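Local coordinates for metallo-beta-lactamase family protein (Thermus thermophilus, PDB 2ZO4), which binds two zinc ions in a metallo-beta-lactamase fold and is probably a metal-dependent hydrolase, its substrate being unknown, at residues L166-H171 with D219-L224; K195-V200 with E245-H250. One frame throughout, in Å; residues are numbered along the deposited sequence.

Contact 1. Residues L166-H171 with D219-L224; sequences LWTPGH and DRLADL. With ZN (zinc ion), chain B.
The guanidinium group of Arg220 has the side chain of Leu166 over one face: Leu166 CB lies over the centre of the group, 4.1 Å from Arg220 CZ. Leu166 CD2 comes down on the same group at Arg220 NH2, 3.6 Å away. At the edge, near the plane, stands the carbonyl of Trp167: its O is 3.0 Å from Arg220 NH1, yet the angle is too poor for a hydrogen bond. Arg220 NH2 has its firm partner in Asp152, a salt bridge. The indole of Trp167 is turned to other neighbours, with Pro169 CD over one face, offset toward the rim, and NE1 bonded to the carbonyl of Asp173. The ring of His171 has the zinc-bound water in plane at its edge.

The Arg220 chain is bent at chi2 (-109°), which turns CD off an extended course. Apolar contacts continue alongside. Leu166 and Leu224 meet tip to tip, CD1 of the former 3.7 Å from CD2 of the latter, and Thr168 CG2 packs at about a right angle against Leu221 CD2, 3.9 Å away.

Three residues beyond Thr168, His171 binds a zinc ion through NE2 at 2.1 Å, in a site completed by His70, His72, Asp190 and a water. The chemistry is thus divided: methyl groups of Leu166 and Thr168 pack on Leu221 and Leu224, joining the strand and the loop after it to the C-terminal part of helix 210-222, while the arginine, probably charged, is paired with Asp152, whose OD1 also accepts the Trp167 N-H, so that one carboxylate oxygen bridges helix and strand.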
# COMPACT_ATOMS: atom_id res chain seq x y z
N LEU A 166 9.92 8.26 -4.28
CA LEU A 166 8.80 8.76 -5.08
C LEU A 166 7.50 8.62 -4.31
O LEU A 166 6.98 7.52 -4.17
CB LEU A 166 8.69 8.02 -6.42
CG LEU A 166 9.92 7.84 -7.30
CD1 LEU A 166 9.54 6.98 -8.49
CD2 LEU A 166 10.51 9.18 -7.77
N TRP A 167 7.00 9.75 -3.81
CA TRP A 167 5.71 9.79 -3.14
C TRP A 167 4.63 9.48 -4.16
O TRP A 167 4.47 10.18 -5.16
CB TRP A 167 5.48 11.15 -2.49
CG TRP A 167 4.18 11.30 -1.75
CD1 TRP A 167 3.56 10.36 -0.97
CD2 TRP A 167 3.35 12.47 -1.69
NE1 TRP A 167 2.39 10.88 -0.44
CE2 TRP A 167 2.24 12.17 -0.87
CE3 TRP A 167 3.44 13.75 -2.26
CZ2 TRP A 167 1.23 13.10 -0.60
CZ3 TRP A 167 2.43 14.68 -2.00
CH2 TRP A 167 1.34 14.34 -1.18
N THR A 168 3.92 8.38 -3.91
CA THR A 168 2.89 7.88 -4.81
C THR A 168 1.60 7.59 -4.03
O THR A 168 1.25 6.42 -3.81
CB THR A 168 3.37 6.63 -5.57
OG1 THR A 168 4.20 5.84 -4.71
CG2 THR A 168 4.17 7.02 -6.82
N PRO A 169 0.89 8.65 -3.59
CA PRO A 169 -0.33 8.50 -2.80
C PRO A 169 -1.47 7.87 -3.61
O PRO A 169 -1.45 7.93 -4.84
CB PRO A 169 -0.68 9.94 -2.42
CG PRO A 169 -0.08 10.77 -3.52
CD PRO A 169 1.19 10.07 -3.85
N GLY A 170 -2.43 7.27 -2.91
CA GLY A 170 -3.56 6.61 -3.55
C GLY A 170 -3.87 5.29 -2.87
O GLY A 170 -4.87 5.16 -2.17
N HIS A 171 -3.00 4.30 -3.10
CA HIS A 171 -3.08 3.03 -2.40
C HIS A 171 -2.93 3.23 -0.88
O HIS A 171 -3.61 2.58 -0.09
CB HIS A 171 -2.03 2.06 -2.92
CG HIS A 171 -2.04 0.73 -2.24
ND1 HIS A 171 -3.00 -0.22 -2.49
CD2 HIS A 171 -1.22 0.21 -1.30
CE1 HIS A 171 -2.77 -1.29 -1.74
NE2 HIS A 171 -1.69 -1.05 -1.01
N ASP A 219 0.11 8.23 -13.46
CA ASP A 219 0.65 9.16 -14.46
C ASP A 219 2.13 9.41 -14.23
O ASP A 219 2.93 9.34 -15.17
CB ASP A 219 -0.10 10.50 -14.42
CG ASP A 219 -1.38 10.49 -15.22
OD1 ASP A 219 -1.40 9.96 -16.36
OD2 ASP A 219 -2.39 11.05 -14.72
N ARG A 220 2.49 9.69 -12.98
CA ARG A 220 3.88 9.95 -12.58
C ARG A 220 4.78 8.76 -12.91
O ARG A 220 5.84 8.93 -13.51
CB ARG A 220 3.94 10.29 -11.08
CG ARG A 220 5.19 11.02 -10.62
CD ARG A 220 6.11 10.14 -9.77
NE ARG A 220 7.27 10.88 -9.26
CZ ARG A 220 7.33 11.48 -8.07
NH1 ARG A 220 6.30 11.43 -7.23
NH2 ARG A 220 8.43 12.12 -7.71
N LEU A 221 4.33 7.56 -12.54
CA LEU A 221 5.07 6.33 -12.84
C LEU A 221 5.13 6.01 -14.33
O LEU A 221 6.13 5.49 -14.81
CB LEU A 221 4.47 5.13 -12.08
CG LEU A 221 4.49 5.19 -10.55
CD1 LEU A 221 3.88 3.91 -9.96
CD2 LEU A 221 5.89 5.43 -10.00
N ALA A 222 4.07 6.35 -15.06
CA ALA A 222 4.02 6.12 -16.51
C ALA A 222 5.11 6.89 -17.26
O ALA A 222 5.70 6.38 -18.21
CB ALA A 222 2.65 6.46 -17.06
N ASP A 223 5.36 8.12 -16.82
CA ASP A 223 6.34 9.02 -17.46
C ASP A 223 7.74 8.89 -16.87
O ASP A 223 8.67 9.56 -17.33
CB ASP A 223 5.87 10.48 -17.34
CG ASP A 223 4.51 10.71 -17.98
OD1 ASP A 223 4.30 10.26 -19.13
OD2 ASP A 223 3.65 11.35 -17.34
N LEU A 224 7.90 8.02 -15.88
CA LEU A 224 9.16 7.88 -15.16
C LEU A 224 10.32 7.43 -16.05
O LEU A 224 11.44 7.91 -15.90
CB LEU A 224 9.01 6.91 -13.97
CG LEU A 224 10.12 6.84 -12.91
CD1 LEU A 224 10.32 8.18 -12.19
CD2 LEU A 224 9.80 5.74 -11.92
ZN ZN B . -0.81 -2.19 0.50
O HOH W 1 -0.69 -4.15 0.95

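Contact 2. Residues K195-V200 with E245-H250; sequences KVSPNV and EELKAH
Val196 and Ser197 meet helix 240-261 mainly at one methyl group, CD2 of Leu247, and the loop makes the first approach with its backbone. The carbonyl O of Val196 lies 3.8 Å from Leu247 CD2, whereas the valine side chain points away from this helix and touches Phe234 instead.

Ser197 carries most of the contact. Its CA is 3.6 Å from Leu247 CD2 and its CB 3.7 Å from the same methyl, which therefore rests against the base of the serine. Ser197 CB also meets His250 CD2 at 3.5 Å, obliquely to the ring; Leu247 and His250, about one turn apart, both face the serine CB. The hydroxyl oxygen OG, anti to the backbone N (chi1 176°), stands a little farther from both. Ser197 OG donates a hydrogen bond to the carbonyl O of Pro198 at 3.0 Å. The C=O...OG angle is 129°, with OG tilted 30° from the carbonyl plane. A further bond joins OG to NE2 of His251, the next residue of the helix, so the polar end is engaged both within the loop and across to the helix.

Pro198 comes next and touches more lightly, its CD 4.3 Å from Leu247 CD1. The same proline packs on His171 and on Phe214 of helix 210-222, and after it the carbonyl of Asn199 accepts a hydrogen bond from ND1 of His171.

The loop that follows strand 185-189 and its zinc ligand Asp190 thus packs on the long helix 240-261. Through their contacts with His171, Pro198 and Asn199 lie in the second shell of the two-zinc site of this protein, at the metal centre characteristic of the metallo-beta-lactamase fold.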
# COMPACT_ATOMS: atom_id res chain seq x y z
N LYS A 195 -1.11 -8.02 -12.02
CA LYS A 195 -2.28 -8.87 -12.31
C LYS A 195 -3.60 -8.16 -12.07
O LYS A 195 -4.51 -8.18 -12.90
CB LYS A 195 -2.21 -10.17 -11.51
N VAL A 196 -3.68 -7.51 -10.91
CA VAL A 196 -4.88 -6.82 -10.47
C VAL A 196 -4.54 -5.36 -10.22
O VAL A 196 -3.38 -4.94 -10.40
CB VAL A 196 -5.45 -7.44 -9.17
CG1 VAL A 196 -6.05 -8.80 -9.45
CG2 VAL A 196 -4.36 -7.54 -8.10
N SER A 197 -5.53 -4.58 -9.81
CA SER A 197 -5.26 -3.25 -9.30
C SER A 197 -4.99 -3.35 -7.81
O SER A 197 -5.72 -4.05 -7.09
CB SER A 197 -6.44 -2.31 -9.55
OG SER A 197 -6.18 -1.04 -8.97
N PRO A 198 -3.94 -2.67 -7.34
CA PRO A 198 -3.82 -2.49 -5.90
C PRO A 198 -5.03 -1.73 -5.37
O PRO A 198 -5.60 -0.90 -6.08
CB PRO A 198 -2.54 -1.65 -5.74
CG PRO A 198 -2.27 -1.08 -7.09
CD PRO A 198 -2.82 -2.05 -8.07
N ASN A 199 -5.43 -2.04 -4.14
CA ASN A 199 -6.54 -1.35 -3.49
C ASN A 199 -6.38 0.17 -3.55
O ASN A 199 -5.27 0.69 -3.42
CB ASN A 199 -6.64 -1.80 -2.02
CG ASN A 199 -8.05 -1.70 -1.47
OD1 ASN A 199 -8.96 -2.42 -1.91
ND2 ASN A 199 -8.24 -0.83 -0.48
N VAL A 200 -7.48 0.86 -3.80
CA VAL A 200 -7.54 2.29 -3.55
C VAL A 200 -8.74 2.52 -2.63
O VAL A 200 -9.87 2.70 -3.07
CB VAL A 200 -7.60 3.13 -4.87
CG1 VAL A 200 -8.82 2.76 -5.72
CG2 VAL A 200 -7.58 4.61 -4.56
N GLU A 245 -0.77 2.61 -17.71
CA GLU A 245 -1.86 2.95 -18.62
C GLU A 245 -3.02 1.96 -18.52
O GLU A 245 -4.17 2.35 -18.63
CB GLU A 245 -1.36 3.07 -20.07
CG GLU A 245 -0.51 4.33 -20.34
CD GLU A 245 -1.24 5.63 -20.03
OE1 GLU A 245 -2.42 5.78 -20.41
OE2 GLU A 245 -0.61 6.52 -19.41
N GLU A 246 -2.70 0.68 -18.32
CA GLU A 246 -3.72 -0.36 -18.12
C GLU A 246 -4.54 -0.14 -16.84
O GLU A 246 -5.75 -0.37 -16.83
CB GLU A 246 -3.09 -1.76 -18.11
CG GLU A 246 -2.71 -2.28 -19.49
CD GLU A 246 -1.86 -3.55 -19.45
OE1 GLU A 246 -1.63 -4.11 -18.36
OE2 GLU A 246 -1.43 -3.99 -20.54
N LEU A 247 -3.87 0.29 -15.77
CA LEU A 247 -4.55 0.52 -14.48
C LEU A 247 -5.40 1.79 -14.51
O LEU A 247 -6.42 1.87 -13.84
CB LEU A 247 -3.54 0.57 -13.34
CG LEU A 247 -2.96 -0.78 -12.93
CD1 LEU A 247 -1.78 -0.61 -11.97
CD2 LEU A 247 -4.03 -1.66 -12.30
N LYS A 248 -4.96 2.76 -15.30
CA LYS A 248 -5.74 3.95 -15.61
C LYS A 248 -7.06 3.54 -16.26
O LYS A 248 -8.14 3.92 -15.80
CB LYS A 248 -4.96 4.83 -16.58
CG LYS A 248 -4.86 6.27 -16.18
CD LYS A 248 -3.74 6.45 -15.19
CE LYS A 248 -3.25 7.88 -15.18
NZ LYS A 248 -4.18 8.83 -14.49
N ALA A 249 -6.96 2.74 -17.32
CA ALA A 249 -8.11 2.27 -18.09
C ALA A 249 -9.03 1.39 -17.24
O ALA A 249 -10.25 1.49 -17.35
CB ALA A 249 -7.65 1.53 -19.34
N HIS A 250 -8.42 0.55 -16.41
CA HIS A 250 -9.14 -0.30 -15.46
C HIS A 250 -10.08 0.50 -14.56
O HIS A 250 -11.26 0.18 -14.45
CB HIS A 250 -8.14 -1.11 -14.61
CG HIS A 250 -8.79 -1.90 -13.52
ND1 HIS A 250 -9.57 -3.01 -13.77
CD2 HIS A 250 -8.76 -1.75 -12.17
CE1 HIS A 250 -10.00 -3.51 -12.62
NE2 HIS A 250 -9.53 -2.76 -11.64

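In the fold
Followed from the N terminus, the chain first reaches 166-171, leaving strand 161-167 for the metal ligand His171, and then 195-200, the loop after strand 185-189. Helix 210-222 brings in 219-224, closing the loop of contact 1 across 47 intervening residues; helix 240-261 then supplies 245-250 and closes contact 2 across 44. The segments alternate, so the two loops cross. They also touch directly: Gly170 O packs on Val200 CG2, and a salt bridge between Asp219 and Lys248 links the two helices. Contact 1 joins the end of strand 161-167 and the metal loop to helix 210-222; contact 2 joins the loop after Asp190 to helix 240-261.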